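Side-chain contacts in type III secretion system effector protein ExoU (Pseudomonas fluorescens, PDB 4QMK), which is a type III secretion effector that probably acts as a patatin-like phospholipase and reaches the plasma membrane through a domain that binds phosphatidylinositol 4,5-bisphosphate: residues P439-N442 / D443-A447; K555-T558 / S559-E563. All coordinates share one frame; numbering follows the deposited sequence.

Contact 1: P439-N442 / D443-A447; sequences PSLN and DAVMA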
# COMPACT_ATOMS: atom_id res chain seq x y z
N PRO A 439 -6.28 14.58 -46.32
CA PRO A 439 -6.07 14.25 -47.73
C PRO A 439 -7.18 13.45 -48.31
O PRO A 439 -7.36 13.47 -49.51
CB PRO A 439 -4.83 13.37 -47.70
CG PRO A 439 -4.07 13.84 -46.52
CD PRO A 439 -5.10 14.24 -45.49
N SER A 440 -7.89 12.68 -47.50
CA SER A 440 -9.01 11.91 -48.05
C SER A 440 -10.06 11.61 -47.02
O SER A 440 -9.85 11.77 -45.82
CB SER A 440 -8.54 10.55 -48.58
OG SER A 440 -8.04 9.76 -47.51
N LEU A 441 -11.17 11.09 -47.51
CA LEU A 441 -12.25 10.70 -46.62
C LEU A 441 -11.79 9.58 -45.72
O LEU A 441 -12.19 9.52 -44.56
CB LEU A 441 -13.46 10.27 -47.40
CG LEU A 441 -14.61 9.72 -46.56
CD1 LEU A 441 -15.08 10.74 -45.55
CD2 LEU A 441 -15.73 9.37 -47.51
N ASN A 442 -10.94 8.70 -46.21
CA ASN A 442 -10.48 7.61 -45.35
C ASN A 442 -9.66 8.12 -44.16
O ASN A 442 -9.84 7.63 -43.06
CB ASN A 442 -9.69 6.61 -46.15
CG ASN A 442 -9.20 5.47 -45.32
OD1 ASN A 442 -9.98 4.71 -44.80
ND2 ASN A 442 -7.91 5.38 -45.16
N ASP A 443 -8.77 9.08 -44.38
CA ASP A 443 -7.94 9.64 -43.31
C ASP A 443 -8.77 10.36 -42.25
O ASP A 443 -8.45 10.31 -41.06
CB ASP A 443 -6.90 10.60 -43.89
CG ASP A 443 -5.82 9.89 -44.65
OD1 ASP A 443 -5.32 8.86 -44.16
OD2 ASP A 443 -5.47 10.35 -45.74
N ALA A 444 -9.84 11.01 -42.67
CA ALA A 444 -10.77 11.62 -41.73
C ALA A 444 -11.45 10.53 -40.90
O ALA A 444 -11.53 10.64 -39.68
CB ALA A 444 -11.79 12.46 -42.49
N VAL A 445 -11.88 9.44 -41.54
CA VAL A 445 -12.51 8.34 -40.82
C VAL A 445 -11.53 7.72 -39.84
O VAL A 445 -11.90 7.41 -38.71
CB VAL A 445 -13.03 7.25 -41.75
CG1 VAL A 445 -13.34 5.99 -41.00
CG2 VAL A 445 -14.24 7.74 -42.50
N MET A 446 -10.26 7.64 -40.22
CA MET A 446 -9.24 7.08 -39.30
C MET A 446 -9.05 7.97 -38.06
O MET A 446 -8.57 7.49 -37.01
CB MET A 446 -7.87 6.91 -39.99
CG MET A 446 -7.83 5.97 -41.18
SD MET A 446 -7.72 4.20 -40.78
CE MET A 446 -9.42 3.91 -40.28
N ALA A 447 -9.40 9.25 -38.17
CA ALA A 447 -9.30 10.14 -37.02
C ALA A 447 -10.51 10.10 -36.07
O ALA A 447 -10.48 10.71 -35.05
CB ALA A 447 -9.10 11.55 -37.51

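Contact 2: K555-T558 / S559-E563; sequences KVLT and SAVAE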
# COMPACT_ATOMS: atom_id res chain seq x y z
N LYS A 555 3.90 -7.43 -37.25
CA LYS A 555 4.21 -6.04 -37.51
C LYS A 555 3.38 -5.09 -36.70
O LYS A 555 3.86 -3.99 -36.33
CB LYS A 555 4.08 -5.73 -38.98
CG LYS A 555 5.13 -6.45 -39.76
CD LYS A 555 5.42 -5.82 -41.09
CE LYS A 555 6.72 -6.41 -41.63
NZ LYS A 555 6.93 -5.96 -43.03
N VAL A 556 2.17 -5.48 -36.37
CA VAL A 556 1.33 -4.62 -35.55
C VAL A 556 1.83 -4.61 -34.13
O VAL A 556 1.78 -3.59 -33.46
CB VAL A 556 -0.13 -5.07 -35.57
CG1 VAL A 556 -0.92 -4.35 -34.51
CG2 VAL A 556 -0.71 -4.79 -36.92
N LEU A 557 2.33 -5.75 -33.65
CA LEU A 557 2.80 -5.84 -32.30
C LEU A 557 4.06 -5.02 -32.10
O LEU A 557 4.16 -4.25 -31.17
CB LEU A 557 3.02 -7.27 -31.89
CG LEU A 557 3.42 -7.46 -30.42
CD1 LEU A 557 2.42 -6.83 -29.47
CD2 LEU A 557 3.59 -8.94 -30.12
N THR A 558 5.03 -5.21 -32.97
CA THR A 558 6.26 -4.45 -32.90
C THR A 558 5.94 -2.96 -32.83
O THR A 558 6.59 -2.20 -32.12
CB THR A 558 7.08 -4.68 -34.18
OG1 THR A 558 7.32 -6.08 -34.29
CG2 THR A 558 8.39 -3.95 -34.18
N SER A 559 4.94 -2.55 -33.61
CA SER A 559 4.57 -1.16 -33.72
C SER A 559 3.93 -0.67 -32.45
O SER A 559 4.24 0.45 -32.00
CB SER A 559 3.59 -0.99 -34.83
OG SER A 559 3.41 0.36 -35.15
N ALA A 560 3.06 -1.49 -31.89
CA ALA A 560 2.32 -1.16 -30.71
C ALA A 560 3.29 -1.07 -29.54
O ALA A 560 3.13 -0.22 -28.68
CB ALA A 560 1.29 -2.21 -30.43
N VAL A 561 4.33 -1.91 -29.56
CA VAL A 561 5.36 -1.94 -28.52
C VAL A 561 6.18 -0.66 -28.55
O VAL A 561 6.49 -0.11 -27.50
CB VAL A 561 6.29 -3.16 -28.68
CG1 VAL A 561 7.59 -3.04 -27.90
CG2 VAL A 561 5.54 -4.41 -28.26
N ALA A 562 6.57 -0.23 -29.75
CA ALA A 562 7.27 1.04 -29.93
C ALA A 562 6.35 2.23 -29.49
O ALA A 562 6.80 3.18 -28.88
CB ALA A 562 7.70 1.21 -31.37
N GLU A 563 5.06 2.13 -29.78
CA GLU A 563 4.11 3.16 -29.33
C GLU A 563 3.99 3.17 -27.79
O GLU A 563 3.88 4.23 -27.19
CB GLU A 563 2.78 2.91 -29.95
CG GLU A 563 1.69 3.88 -29.57
CD GLU A 563 1.94 5.33 -29.90
OE1 GLU A 563 1.34 6.17 -29.20
OE2 GLU A 563 2.70 5.62 -30.84

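Contact 1: P439-N442 / D443-A447
Ser440 caps the N-terminus of the short helix 441-446 by reaching forward to Asp443, a local contact at the point where the chain leaves strand 434-438, an edge strand of the antiparallel sheet, and starts to coil. The bond from Asp443 N to Ser440 OG is long, 3.3 Å, but fairly straight at 165°. It depends on the serine torsion: with chi1 at 64°, OG stands between its own backbone N and carbonyl carbon and faces the first turn.

The same hydroxyl donates weakly to Asp443 OD2 at 3.2 Å. Serine at the N-cap and an acid three residues on is the sequence of a capping box, yet the reciprocal backbone bond is not made; the carboxylate turns to the hydroxyl instead. OD2 also sits over the face of the Pro439 ring, nearest Pro439 CB at 3.7 Å with CG and CD almost as close, the two side chains nearly perpendicular. A negative group here should be favoured by the helix end, although the nearby Glu518 may work against it.

Behind the cap, Ala444 N bonds to Ser440 O at 3.2 Å, and Met446 N to Asn442 O at 2.9 Å. Met446 chi1 (-61°) sets CG beside its own N, 3.2 Å from Asn442 O and 4.0 Å from Asn442 ND2. The other end of that amide is spoken for by Arg515, which donates to OD1. Leu441 and Ala444 pack on Val57 of strand 57-61, while Asn442 and Val445 meet Ala469 of helix 464-491.

Contact 2: K555-T558 / S559-E563
Leu557 and Val561, one helical turn apart near the start of helix 555-585, meet methyl to methyl: Leu557 CD1 comes to 4.1 Å from Val561 CG2, the two side chains set at a slant to one another. Leucine CG is anti to the backbone N (chi1 -176°), while Val561 places CG2 beside its own N, directed back at the preceding turn. That methyl therefore also presses on Leu557 O at 3.2 Å, the carbonyl that Val561 N grips at 2.8 Å with the donor almost in line with the C=O bond.

Ser559 approaches differently, with its carbon: CB sits 3.4 Å from Lys555 O, and Ser559 N bonds to the same oxygen at 3.3 Å, longer than the Val561 bond and from above the carbonyl plane. Ala560 CB likewise rests on Val556 O, at 3.4 Å. Thr558 turns OG1 backward to Ser554 O. This is regular i to i+4 packing and bonding in the first turns of an alpha helix.

Asp511 holds the start of the turn through the backbone N atoms of Lys555 and Val556. The Leu557 and Ala560 side of the helix is set against helix 533-544 at Leu539, and Val556 packs against Leu523 of helix 517-526.

In the fold
Contacts 1 and 2 each belong to a single helix, 441-446 and 555-585 respectively; their centres are about 22 Å apart and their nearest atoms about 12 Å, so they do not touch. Contact 1 is largely buried, wedged between the antiparallel sheet and helix 464-491; contact 2 is partly buried, with Lys555, Thr558 and Ala562 exposed. Both include a leucine-valine pair four residues apart, closer in contact 2. Their chemistry differs at the helix start: contact 1 relies on a serine hydroxyl and a carboxylate within its own segments, contact 2 on Asp511 from elsewhere in the chain. Helix 517-526 comes near both, giving Trp522 to the carbonyl of Met446 and Leu523 to Val556.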